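PDB 3OT2: putative restriction endonuclease domain-containing protein, which is of unknown function but is probably a nuclease of the PD-(D/E)XK restriction-endonuclease-like kind. Local coordinates for residues E26-G30 / K31-K35. Residues are numbered along the deposited sequence; the frame is centred on the assembly and turned at random.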
ATOM      1  N   GLU A  26       4.929 -19.128  -3.064  1.00 38.80           N
ATOM      2  CA  GLU A  26       5.264 -18.132  -4.060  1.00 36.43           C
ATOM      3  C   GLU A  26       6.762 -17.960  -4.105  1.00 41.00           C
ATOM      4  O   GLU A  26       7.446 -18.190  -3.098  1.00 41.82           O
ATOM      5  CB  GLU A  26       4.576 -16.792  -3.763  1.00 35.62           C
ATOM      6  CG  GLU A  26       3.062 -16.867  -3.792  1.00 34.10           C
ATOM      7  CD  GLU A  26       2.351 -15.533  -3.659  1.00 41.19           C
ATOM      8  OE1 GLU A  26       2.571 -14.843  -2.642  1.00 35.59           O
ATOM      9  OE2 GLU A  26       1.529 -15.196  -4.537  1.00 36.38           O
ATOM     10  N   TYR A  27       7.278 -17.605  -5.280  1.00 37.38           N
ATOM     11  CA  TYR A  27       8.696 -17.319  -5.498  1.00 38.35           C
ATOM     12  C   TYR A  27       8.779 -15.832  -5.845  1.00 42.26           C
ATOM     13  O   TYR A  27       8.375 -15.417  -6.939  1.00 39.03           O
ATOM     14  CB  TYR A  27       9.296 -18.235  -6.576  1.00 39.42           C
ATOM     15  CG  TYR A  27      10.761 -17.979  -6.849  1.00 42.02           C
ATOM     16  CD1 TYR A  27      11.753 -18.616  -6.107  1.00 45.77           C
ATOM     17  CD2 TYR A  27      11.159 -17.132  -7.879  1.00 42.72           C
ATOM     18  CE1 TYR A  27      13.109 -18.399  -6.369  1.00 48.59           C
ATOM     19  CE2 TYR A  27      12.507 -16.908  -8.150  1.00 45.12           C
ATOM     20  CZ  TYR A  27      13.478 -17.553  -7.400  1.00 54.61           C
ATOM     21  OH  TYR A  27      14.803 -17.306  -7.656  1.00 58.14           O
ATOM     22  N   ILE A  28       9.204 -15.019  -4.855  1.00 40.29           N
ATOM     23  CA  ILE A  28       9.237 -13.558  -4.958  1.00 38.63           C
ATOM     24  C   ILE A  28      10.616 -13.061  -4.616  1.00 43.21           C
ATOM     25  O   ILE A  28      11.099 -13.318  -3.512  1.00 43.29           O
ATOM     26  CB  ILE A  28       8.176 -12.908  -4.029  1.00 39.63           C
ATOM     27  CG1 ILE A  28       6.770 -13.534  -4.214  1.00 38.79           C
ATOM     28  CG2 ILE A  28       8.145 -11.383  -4.242  1.00 38.70           C
ATOM     29  CD1 ILE A  28       5.880 -13.415  -3.023  1.00 41.24           C
ATOM     30  N   GLU A  29      11.242 -12.338  -5.557  1.00 41.00           N
ATOM     31  CA  GLU A  29      12.576 -11.733  -5.388  1.00 42.73           C
ATOM     32  C   GLU A  29      13.614 -12.775  -4.913  1.00 49.72           C
ATOM     33  O   GLU A  29      14.446 -12.489  -4.048  1.00 53.42           O
ATOM     34  CB  GLU A  29      12.503 -10.535  -4.416  1.00 44.09           C
ATOM     35  CG  GLU A  29      11.563  -9.436  -4.898  1.00 49.98           C
ATOM     36  CD  GLU A  29      11.366  -8.248  -3.980  1.00 66.19           C
ATOM     37  OE1 GLU A  29      11.436  -8.433  -2.743  1.00 64.59           O
ATOM     38  OE2 GLU A  29      11.052  -7.150  -4.494  1.00 56.42           O
ATOM     39  N   GLY A  30      13.527 -13.980  -5.468  1.00 45.55           N
ATOM     40  CA  GLY A  30      14.430 -15.082  -5.151  1.00 48.53           C
ATOM     41  C   GLY A  30      14.139 -15.844  -3.871  1.00 54.41           C
ATOM     42  O   GLY A  30      14.873 -16.773  -3.543  1.00 56.65           O
ATOM     43  N   LYS A  31      13.065 -15.467  -3.143  1.00 49.90           N
ATOM     44  CA  LYS A  31      12.680 -16.082  -1.870  1.00 50.08           C
ATOM     45  C   LYS A  31      11.407 -16.908  -2.016  1.00 51.46           C
ATOM     46  O   LYS A  31      10.515 -16.549  -2.790  1.00 48.61           O
ATOM     47  CB  LYS A  31      12.455 -15.009  -0.787  1.00 52.58           C
ATOM     48  CG  LYS A  31      13.632 -14.062  -0.551  1.00 73.46           C
ATOM     49  CD  LYS A  31      13.199 -12.828   0.251  1.00 86.35           C
ATOM     50  CE  LYS A  31      14.237 -11.730   0.270  1.00104.48           C
ATOM     51  NZ  LYS A  31      14.267 -10.948  -0.999  1.00113.47           N
ATOM     52  N   ILE A  32      11.324 -18.006  -1.262  1.00 47.92           N
ATOM     53  CA  ILE A  32      10.140 -18.857  -1.250  1.00 47.33           C
ATOM     54  C   ILE A  32       9.296 -18.437  -0.042  1.00 51.79           C
ATOM     55  O   ILE A  32       9.784 -18.484   1.097  1.00 53.29           O
ATOM     56  CB  ILE A  32      10.480 -20.370  -1.250  1.00 52.11           C
ATOM     57  CG1 ILE A  32      11.329 -20.750  -2.483  1.00 53.10           C
ATOM     58  CG2 ILE A  32       9.191 -21.201  -1.175  1.00 52.02           C
ATOM     59  CD1 ILE A  32      11.939 -22.182  -2.468  1.00 61.38           C
ATOM     60  N   ILE A  33       8.075 -17.955  -0.301  1.00 46.02           N
ATOM     61  CA  ILE A  33       7.159 -17.506   0.743  1.00 45.64           C
ATOM     62  C   ILE A  33       5.843 -18.245   0.577  1.00 48.77           C
ATOM     63  O   ILE A  33       5.200 -18.172  -0.479  1.00 45.54           O
ATOM     64  CB  ILE A  33       6.938 -15.959   0.780  1.00 47.48           C
ATOM     65  CG1 ILE A  33       8.275 -15.179   0.834  1.00 48.87           C
ATOM     66  CG2 ILE A  33       6.022 -15.562   1.969  1.00 47.62           C
ATOM     67  CD1 ILE A  33       8.213 -13.780   0.271  1.00 56.90           C
ATOM     68  N   GLN A  34       5.443 -18.948   1.632  1.00 46.31           N
ATOM     69  CA  GLN A  34       4.186 -19.683   1.646  1.00 45.18           C
ATOM     70  C   GLN A  34       3.043 -18.721   1.916  1.00 46.13           C
ATOM     71  O   GLN A  34       3.184 -17.828   2.752  1.00 46.27           O
ATOM     72  CB  GLN A  34       4.248 -20.779   2.694  1.00 48.66           C
ATOM     73  CG  GLN A  34       3.200 -21.858   2.491  1.00 67.45           C
ATOM     74  CD  GLN A  34       3.371 -23.044   3.409  1.00 74.06           C
ATOM     75  OE1 GLN A  34       4.179 -23.045   4.347  1.00 67.48           O
ATOM     76  NE2 GLN A  34       2.605 -24.084   3.141  1.00 61.43           N
ATOM     77  N   LYS A  35       1.914 -18.893   1.199  1.00 40.73           N
ATOM     78  CA  LYS A  35       0.720 -18.053   1.350  1.00 38.24           C
ATOM     79  C   LYS A  35       0.079 -18.262   2.741  1.00 41.88           C
ATOM     80  O   LYS A  35       0.359 -19.283   3.365  1.00 43.32           O
ATOM     81  CB  LYS A  35      -0.309 -18.374   0.240  1.00 39.02           C
ATOM     82  CG  LYS A  35      -0.022 -17.701  -1.091  1.00 38.27           C
ATOM     83  CD  LYS A  35      -1.158 -17.935  -2.094  1.00 37.85           C
ATOM     84  CE  LYS A  35      -2.426 -17.183  -1.724  1.00 36.05           C
ATOM     85  NZ  LYS A  35      -3.400 -17.159  -2.839  1.00 35.02           N
TER
HETATM   86  O   HOH W   1       3.278 -16.065  -0.225  1.00 36.86           O
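At the edge of the Tyr27 ring lies CG1 of Ile32, its non-hydrogen-bonded partner, 4.2 Å from CD1 of Tyr27, while N of Gly30 sits 4.0 Å above one face, offset toward the rim. With CG anti to the backbone N (chi1 180°), the ring runs back beneath the turn; the ring of Phe15 meets it, and OH of Tyr27 is hydrogen-bonded to O of Ile10, so a large aromatic with a polar end suits this buried place. On the opposite face of the hairpin, Ile28 and Ile33 cross at about a right angle and touch through their CD1 methyls at 4.1 Å, two branched apolar chains turned toward Lys121 of helix 119-131.

Glu26, extended beyond CG, crosses Lys35 at a slant, its CD 4.1 Å from CG of the lysine. Its OE1 accepts a bond from a water that also donates to O of Ile33, the same carbonyl that receives the nearly straight N-H of Glu26 (2.8 Å, 169°). OE2 takes the N-H of Val79, whereas Lys35 NZ pairs with Glu68 and Asp81. Were Glu26 replaced by an alanine, the bridging water and the Val79 N-H would probably lose their carboxylate acceptor.

At the turn, Lys31 bends (chi4 78°), bringing NZ back for a weak 3.4 Å bond to Glu29 O. Glu29 and Gly30 both have positive phi, which glycine adopts readily. Two 2.9 Å bonds, Ile28 N to Lys31 O and Lys31 N to Ile28 O, close a type I' turn with Glu29 and Gly30 as its two-residue loop: the classic tight beta hairpin, packed against helix 119-131 and strand 76-78.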